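Local coordinates for 3-polyprenyl-4-hydroxybenzoate decarboxylase and related decarboxylases (Pelotomaculum thermopropionicum, PDB 6H6X), which is the UbiD-family, prenylated-FMN-dependent enzyme HmfF, a decarboxylase that in reverse carboxylates 2-furoic acid to 2,5-furandicarboxylic acid, at residues M78-L82 and I302-A306; E178-L184 and K245-R251. The protein carries 8 engineered substitutions. All blocks are in the same frame, centred on the assembly; numbering follows the deposited sequence.

From the N terminus, the chain reaches helix 75-87 after several shorter elements, and this helix supplies M78-L82 to contact 1. It then enters the large antiparallel sheet of the flavin-binding, Rift-related region, where contact 2 brings the end of helix 169-179 and the start of strand 184-190 against the end of strand 240-246 and its following turn, closing a loop of 60 residues. Only afterwards does helix 294-315 return to helix 75-87, closing contact 1 over 219 residues, so the smaller loop lies wholly within the larger one. The contacts do not touch: their centres are 35 Å apart. Contact 1 joins regions remote in sequence; contact 2 joins a helix end and two neighbouring strands within the flavin-binding region.

Contact 1 of 2, residues M78-L82 and I302-A306; sequences MLEKL and IAREA
M78, L79 and L82 pack against I302, A303, E305 and A306 in a buried, apolar helix-helix crossing, where helix 75-87 of the N-terminal region meets the long helix 294-315. The axes of the two short segments approach to 9.1 Å at a signed angle of -82°, a nearly perpendicular crossing that confines the contact to about one turn of each helix. At its centre the small A306 lets the backbones come close: its CB lies 3.7 Å from L79 O. Two leucines fill the space beside this point. L82 turns CG away from its own N (chi1 -174°) and lays CD2 over I302, A303 and A306, reaching A303 CA at 3.8 Å. L79 instead has CG beside its own N (chi1 -57°), which carries CD2 across the aliphatic base of E305, 3.9 Å from E305 CB. Both leucine methyls also rest against I302 O, an oxygen already bound by A306 N in the regular helical pattern, so apolar groups cover a carbonyl whose bonding need is met. E305 OE2 accepts a hydrogen bond from L324 N of strand 319-324. I302 works with both branches: CG2 meets L82 CD2 at 4.1 Å, while CD1 meets M78 SD, also at 4.1 Å. The M78 and I302 side chains cross at about a right angle, and F67 of helix 64-70 packs on both. The A303 side chain is about 7 Å from the bound prenylated flavin, so the crossing lies near the cofactor without touching it. This is near-orthogonal helix packing around a small residue, and here it sets the N-terminal region of the UbiD fold against the helix that leads from the flavin-binding region into the C-terminal one.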
ATOM      1  N   MET B  78       4.155  -4.758  22.741  1.00 43.97           N
ATOM      2  CA  MET B  78       5.460  -4.125  22.413  1.00 41.33           C
ATOM      3  C   MET B  78       5.568  -2.699  22.903  1.00 41.84           C
ATOM      4  O   MET B  78       6.523  -2.355  23.647  1.00 45.79           O
ATOM      5  CB  MET B  78       5.641  -4.209  20.896  1.00 50.63           C
ATOM      6  CG  MET B  78       6.824  -3.453  20.281  1.00 61.45           C
ATOM      7  SD  MET B  78       7.251  -4.042  18.624  1.00 66.96           S
ATOM      8  CE  MET B  78       5.583  -4.107  17.983  1.00 58.18           C
ATOM      9  N   LEU B  79       4.586  -1.859  22.565  1.00 37.32           N
ATOM     10  CA  LEU B  79       4.723  -0.450  22.881  1.00 39.06           C
ATOM     11  C   LEU B  79       4.721  -0.176  24.368  1.00 45.16           C
ATOM     12  O   LEU B  79       5.474   0.699  24.865  1.00 45.64           O
ATOM     13  CB  LEU B  79       3.693   0.401  22.143  1.00 43.40           C
ATOM     14  CG  LEU B  79       3.694   0.286  20.603  1.00 45.33           C
ATOM     15  CD1 LEU B  79       2.600   1.142  19.974  1.00 48.18           C
ATOM     16  CD2 LEU B  79       5.066   0.628  20.001  1.00 47.06           C
ATOM     17  N   GLU B  80       3.872  -0.921  25.078  1.00 54.74           N
ATOM     18  CA  GLU B  80       3.754  -0.789  26.535  1.00 58.59           C
ATOM     19  C   GLU B  80       4.993  -1.389  27.178  1.00 46.72           C
ATOM     20  O   GLU B  80       5.552  -0.799  28.087  1.00 42.21           O
ATOM     21  CB  GLU B  80       2.465  -1.454  27.096  1.00 71.46           C
ATOM     22  CG  GLU B  80       1.164  -0.643  26.850  1.00 86.57           C
ATOM     23  CD  GLU B  80       0.376  -1.067  25.585  1.00109.10           C
ATOM     24  OE1 GLU B  80      -0.837  -0.784  25.513  1.00110.46           O
ATOM     25  OE2 GLU B  80       0.933  -1.727  24.653  1.00119.03           O
ATOM     26  N   LYS B  81       5.480  -2.526  26.690  1.00 46.66           N
ATOM     27  CA  LYS B  81       6.751  -3.038  27.242  1.00 51.32           C
ATOM     28  C   LYS B  81       7.893  -2.019  27.083  1.00 47.56           C
ATOM     29  O   LYS B  81       8.666  -1.805  28.008  1.00 49.00           O
ATOM     30  CB  LYS B  81       7.143  -4.400  26.665  1.00 59.44           C
ATOM     31  CG  LYS B  81       7.912  -5.230  27.695  1.00 69.63           C
ATOM     32  CD  LYS B  81       8.969  -6.166  27.119  1.00 84.45           C
ATOM     33  CE  LYS B  81       9.467  -7.181  28.149  1.00 84.78           C
ATOM     34  NZ  LYS B  81       9.890  -6.517  29.412  1.00 82.73           N
ATOM     35  N   LEU B  82       7.957  -1.334  25.926  1.00 49.34           N
ATOM     36  CA  LEU B  82       9.026  -0.344  25.703  1.00 45.83           C
ATOM     37  C   LEU B  82       8.873   0.840  26.653  1.00 46.04           C
ATOM     38  O   LEU B  82       9.846   1.252  27.270  1.00 47.19           O
ATOM     39  CB  LEU B  82       9.133   0.092  24.231  1.00 42.84           C
ATOM     40  CG  LEU B  82      10.306   1.024  23.864  1.00 48.13           C
ATOM     41  CD1 LEU B  82      11.667   0.503  24.336  1.00 43.26           C
ATOM     42  CD2 LEU B  82      10.335   1.253  22.354  1.00 49.86           C
ATOM     43  N   ILE B 302       9.515   2.534  16.244  1.00 38.66           N
ATOM     44  CA  ILE B 302       8.926   1.848  17.399  1.00 39.13           C
ATOM     45  C   ILE B 302       9.132   2.644  18.645  1.00 35.29           C
ATOM     46  O   ILE B 302       8.190   2.811  19.424  1.00 35.81           O
ATOM     47  CB  ILE B 302       9.461   0.418  17.523  1.00 42.16           C
ATOM     48  CG1 ILE B 302       8.897  -0.374  16.353  1.00 40.40           C
ATOM     49  CG2 ILE B 302       9.008  -0.227  18.825  1.00 44.82           C
ATOM     50  CD1 ILE B 302       9.552  -1.705  16.170  1.00 46.07           C
ATOM     51  N   ALA B 303      10.324   3.209  18.808  1.00 36.59           N
ATOM     52  CA  ALA B 303      10.572   4.118  19.930  1.00 36.54           C
ATOM     53  C   ALA B 303       9.682   5.345  19.912  1.00 37.06           C
ATOM     54  O   ALA B 303       9.132   5.746  20.959  1.00 41.24           O
ATOM     55  CB  ALA B 303      12.032   4.541  19.969  1.00 39.09           C
ATOM     56  N   ARG B 304       9.520   5.945  18.739  1.00 39.15           N
ATOM     57  CA  ARG B 304       8.629   7.137  18.638  1.00 38.65           C
ATOM     58  C   ARG B 304       7.163   6.709  18.831  1.00 35.35           C
ATOM     59  O   ARG B 304       6.412   7.409  19.417  1.00 34.37           O
ATOM     60  CB  ARG B 304       8.854   7.922  17.365  1.00 34.22           C
ATOM     61  CG  ARG B 304      10.267   8.560  17.252  1.00 37.49           C
ATOM     62  CD  ARG B 304      10.542   9.384  15.981  1.00 34.74           C
ATOM     63  NE  ARG B 304      10.697   8.586  14.801  1.00 40.66           N
ATOM     64  CZ  ARG B 304      11.856   8.044  14.357  1.00 43.72           C
ATOM     65  NH1 ARG B 304      12.957   8.197  15.029  1.00 38.66           N
ATOM     66  NH2 ARG B 304      11.898   7.311  13.218  1.00 41.64           N
ATOM     67  N   GLU B 305       6.767   5.546  18.339  1.00 35.00           N
ATOM     68  CA  GLU B 305       5.414   5.060  18.550  1.00 36.19           C
ATOM     69  C   GLU B 305       5.088   4.849  20.034  1.00 37.33           C
ATOM     70  O   GLU B 305       4.002   5.151  20.471  1.00 37.46           O
ATOM     71  CB  GLU B 305       5.155   3.783  17.792  1.00 39.29           C
ATOM     72  CG  GLU B 305       4.916   3.952  16.316  1.00 41.62           C
ATOM     73  CD  GLU B 305       4.777   2.616  15.558  1.00 43.36           C
ATOM     74  OE1 GLU B 305       4.756   1.525  16.192  1.00 53.78           O
ATOM     75  OE2 GLU B 305       4.654   2.641  14.304  1.00 41.33           O
ATOM     76  N   ALA B 306       6.024   4.334  20.816  1.00 41.84           N
ATOM     77  CA  ALA B 306       5.780   4.133  22.251  1.00 41.13           C
ATOM     78  C   ALA B 306       5.466   5.434  22.940  1.00 40.53           C
ATOM     79  O   ALA B 306       4.561   5.494  23.740  1.00 46.44           O
ATOM     80  CB  ALA B 306       6.967   3.490  22.920  1.00 43.27           C
TER

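Contact 2 of 2, residues E178-L184 and K245-R251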
ATOM      1  N   GLU B 178      34.157  20.657  25.162  1.00102.76           N
ATOM      2  CA  GLU B 178      34.934  21.607  24.369  1.00109.86           C
ATOM      3  C   GLU B 178      34.998  23.031  24.955  1.00111.84           C
ATOM      4  O   GLU B 178      35.977  23.719  24.703  1.00122.41           O
ATOM      5  CB  GLU B 178      34.679  21.490  22.855  1.00103.66           C
ATOM      6  CG  GLU B 178      33.520  22.205  22.201  1.00 99.81           C
ATOM      7  CD  GLU B 178      33.489  21.934  20.686  1.00 99.37           C
ATOM      8  OE1 GLU B 178      34.509  21.485  20.079  1.00 87.37           O
ATOM      9  OE2 GLU B 178      32.429  22.170  20.079  1.00 99.98           O
ATOM     10  N   ARG B 179      34.053  23.428  25.812  1.00111.82           N
ATOM     11  CA  ARG B 179      34.248  24.638  26.659  1.00114.47           C
ATOM     12  C   ARG B 179      35.403  24.518  27.644  1.00117.02           C
ATOM     13  O   ARG B 179      36.047  25.509  27.942  1.00138.18           O
ATOM     14  CB  ARG B 179      32.997  25.024  27.443  1.00112.17           C
ATOM     15  CG  ARG B 179      32.010  25.782  26.593  1.00113.10           C
ATOM     16  CD  ARG B 179      30.725  26.092  27.348  1.00114.46           C
ATOM     17  NE  ARG B 179      29.581  25.777  26.492  1.00119.39           N
ATOM     18  CZ  ARG B 179      28.756  24.733  26.619  1.00117.05           C
ATOM     19  NH1 ARG B 179      28.861  23.858  27.627  1.00117.73           N
ATOM     20  NH2 ARG B 179      27.784  24.582  25.725  1.00111.09           N
ATOM     21  N   ALA B 180      35.665  23.315  28.144  1.00110.11           N
ATOM     22  CA  ALA B 180      36.858  23.058  28.967  1.00102.95           C
ATOM     23  C   ALA B 180      38.148  22.773  28.157  1.00 95.13           C
ATOM     24  O   ALA B 180      39.184  22.468  28.747  1.00104.55           O
ATOM     25  CB  ALA B 180      36.580  21.904  29.934  1.00102.04           C
ATOM     26  N   GLY B 181      38.089  22.845  26.827  1.00 94.53           N
ATOM     27  CA  GLY B 181      39.223  22.519  25.957  1.00 97.79           C
ATOM     28  C   GLY B 181      39.715  21.074  25.980  1.00112.67           C
ATOM     29  O   GLY B 181      40.853  20.820  25.595  1.00107.53           O
ATOM     30  N   ARG B 182      38.851  20.140  26.391  1.00124.29           N
ATOM     31  CA  ARG B 182      39.192  18.712  26.559  1.00120.76           C
ATOM     32  C   ARG B 182      38.491  17.820  25.499  1.00109.25           C
ATOM     33  O   ARG B 182      37.447  18.170  24.991  1.00110.21           O
ATOM     34  CB  ARG B 182      38.733  18.259  27.951  1.00125.77           C
ATOM     35  CG  ARG B 182      39.546  18.754  29.139  1.00132.33           C
ATOM     36  CD  ARG B 182      38.658  18.853  30.383  1.00141.92           C
ATOM     37  NE  ARG B 182      39.318  18.368  31.603  1.00145.94           N
ATOM     38  CZ  ARG B 182      40.051  19.097  32.457  1.00139.76           C
ATOM     39  NH1 ARG B 182      40.271  20.398  32.254  1.00140.50           N
ATOM     40  NH2 ARG B 182      40.582  18.513  33.529  1.00132.72           N
ATOM     41  N   PRO B 183      39.070  16.668  25.145  1.00 96.09           N
ATOM     42  CA  PRO B 183      38.257  15.779  24.316  1.00 92.21           C
ATOM     43  C   PRO B 183      37.137  15.110  25.130  1.00 87.97           C
ATOM     44  O   PRO B 183      37.193  15.111  26.357  1.00 82.79           O
ATOM     45  CB  PRO B 183      39.262  14.745  23.789  1.00 97.66           C
ATOM     46  CG  PRO B 183      40.527  14.936  24.557  1.00 98.28           C
ATOM     47  CD  PRO B 183      40.496  16.312  25.137  1.00100.54           C
ATOM     48  N   LEU B 184      36.111  14.616  24.440  1.00 81.09           N
ATOM     49  CA  LEU B 184      35.078  13.761  25.047  1.00 71.03           C
ATOM     50  C   LEU B 184      35.367  12.315  24.695  1.00 58.48           C
ATOM     51  O   LEU B 184      35.342  11.954  23.521  1.00 60.67           O
ATOM     52  CB  LEU B 184      33.690  14.147  24.544  1.00 74.67           C
ATOM     53  CG  LEU B 184      32.561  13.318  25.148  1.00 80.02           C
ATOM     54  CD1 LEU B 184      32.320  13.699  26.601  1.00 81.58           C
ATOM     55  CD2 LEU B 184      31.310  13.532  24.320  1.00 83.90           C
ATOM     56  N   LYS B 245      37.895   9.379  20.948  1.00 66.46           N
ATOM     57  CA  LYS B 245      37.491  10.654  21.522  1.00 69.27           C
ATOM     58  C   LYS B 245      37.109  11.647  20.453  1.00 62.78           C
ATOM     59  O   LYS B 245      37.666  11.636  19.359  1.00 66.34           O
ATOM     60  CB  LYS B 245      38.609  11.182  22.412  1.00 80.09           C
ATOM     61  CG  LYS B 245      39.945  11.354  21.714  1.00 94.15           C
ATOM     62  CD  LYS B 245      41.117  11.385  22.701  1.00112.40           C
ATOM     63  CE  LYS B 245      42.454  11.127  21.994  1.00122.12           C
ATOM     64  NZ  LYS B 245      43.658  11.432  22.818  1.00120.55           N
ATOM     65  N   ILE B 246      36.125  12.476  20.759  1.00 64.68           N
ATOM     66  CA  ILE B 246      35.723  13.525  19.852  1.00 66.10           C
ATOM     67  C   ILE B 246      36.635  14.725  20.184  1.00 68.79           C
ATOM     68  O   ILE B 246      36.713  15.138  21.333  1.00 64.32           O
ATOM     69  CB  ILE B 246      34.236  13.896  19.990  1.00 67.02           C
ATOM     70  CG1 ILE B 246      33.314  12.665  19.981  1.00 62.68           C
ATOM     71  CG2 ILE B 246      33.824  14.827  18.843  1.00 65.80           C
ATOM     72  CD1 ILE B 246      31.891  13.030  20.344  1.00 60.70           C
ATOM     73  N   LEU B 247      37.320  15.261  19.184  1.00 78.82           N
ATOM     74  CA  LEU B 247      38.388  16.237  19.411  1.00 79.89           C
ATOM     75  C   LEU B 247      37.811  17.620  19.631  1.00 85.84           C
ATOM     76  O   LEU B 247      36.938  18.055  18.872  1.00 88.55           O
ATOM     77  CB  LEU B 247      39.352  16.273  18.225  1.00 86.22           C
ATOM     78  CG  LEU B 247      40.064  14.949  17.906  1.00 87.19           C
ATOM     79  CD1 LEU B 247      40.957  15.078  16.674  1.00 92.92           C
ATOM     80  CD2 LEU B 247      40.865  14.445  19.094  1.00 85.00           C
ATOM     81  N   PRO B 248      38.302  18.334  20.665  1.00102.97           N
ATOM     82  CA  PRO B 248      37.736  19.679  20.925  1.00101.64           C
ATOM     83  C   PRO B 248      38.093  20.680  19.808  1.00 99.76           C
ATOM     84  O   PRO B 248      39.224  20.671  19.327  1.00 94.40           O
ATOM     85  CB  PRO B 248      38.366  20.072  22.264  1.00 95.90           C
ATOM     86  CG  PRO B 248      39.672  19.343  22.290  1.00 97.64           C
ATOM     87  CD  PRO B 248      39.536  18.097  21.442  1.00 96.18           C
ATOM     88  N   GLY B 249      37.125  21.469  19.352  1.00 98.18           N
ATOM     89  CA  GLY B 249      37.376  22.498  18.344  1.00 98.17           C
ATOM     90  C   GLY B 249      37.500  22.040  16.894  1.00102.00           C
ATOM     91  O   GLY B 249      37.079  22.766  15.985  1.00114.46           O
ATOM     92  N   VAL B 250      38.032  20.848  16.646  1.00 95.63           N
ATOM     93  CA  VAL B 250      38.248  20.422  15.271  1.00 87.89           C
ATOM     94  C   VAL B 250      36.907  20.259  14.541  1.00 87.76           C
ATOM     95  O   VAL B 250      35.908  19.756  15.099  1.00 95.98           O
ATOM     96  CB  VAL B 250      39.048  19.099  15.188  1.00 86.54           C
ATOM     97  CG1 VAL B 250      39.225  18.668  13.735  1.00 84.62           C
ATOM     98  CG2 VAL B 250      40.394  19.259  15.862  1.00 83.38           C
ATOM     99  N   ARG B 251      36.910  20.716  13.292  1.00 88.70           N
ATOM    100  CA  ARG B 251      35.781  20.584  12.364  1.00 87.65           C
ATOM    101  C   ARG B 251      36.346  20.200  11.020  1.00 81.75           C
ATOM    102  O   ARG B 251      37.231  20.882  10.510  1.00 92.05           O
ATOM    103  CB  ARG B 251      35.006  21.891  12.237  1.00 79.91           C
ATOM    104  CG  ARG B 251      34.328  22.335  13.523  1.00 80.03           C
ATOM    105  CD  ARG B 251      33.195  21.372  13.883  1.00 85.42           C
ATOM    106  NE  ARG B 251      32.440  21.856  15.044  1.00 76.84           N
ATOM    107  CZ  ARG B 251      32.778  21.658  16.316  1.00 67.49           C
ATOM    108  NH1 ARG B 251      33.869  20.966  16.641  1.00 72.07           N
ATOM    109  NH2 ARG B 251      32.023  22.179  17.278  1.00 62.95           N
TER
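The carboxylate of E178 and the guanidinium of R251 meet edge to edge, approaching from opposite directions with their planes only 17° apart; neither stacks on the other's face. The helix ends in a Schellman motif at G181, and the chain then enters an antiparallel bridge of the Rift-related sheet: L184 and I246 form a hydrogen-bonded pair where the two strands meet at their ends, with L184 N to I246 O at 3.2 Å and I246 N to L184 O at 2.9 Å. In the salt bridge R251 NH2 donates to the syn lone pair of E178 OE2 at 2.8 Å, while R251 NH1 is held by V250 O. The other oxygen, E178 OE1, takes G249 N at 2.7 Å nearly along its C-O axis. E178 reaches the turn because CG stands between the backbone N and carbonyl carbon (chi1 85°) and the chain beyond is extended. Cutting this side chain back to an alanine would probably leave G249 N and the R251 charge without their shared partner, and the turn freer to shift. P248 fills the interval between bridge and salt bridge, its ring against the R182-P183 backbone: P248 CB lies 3.4 Å from R182 O, and P248 CD 3.9 Å from P183 CA.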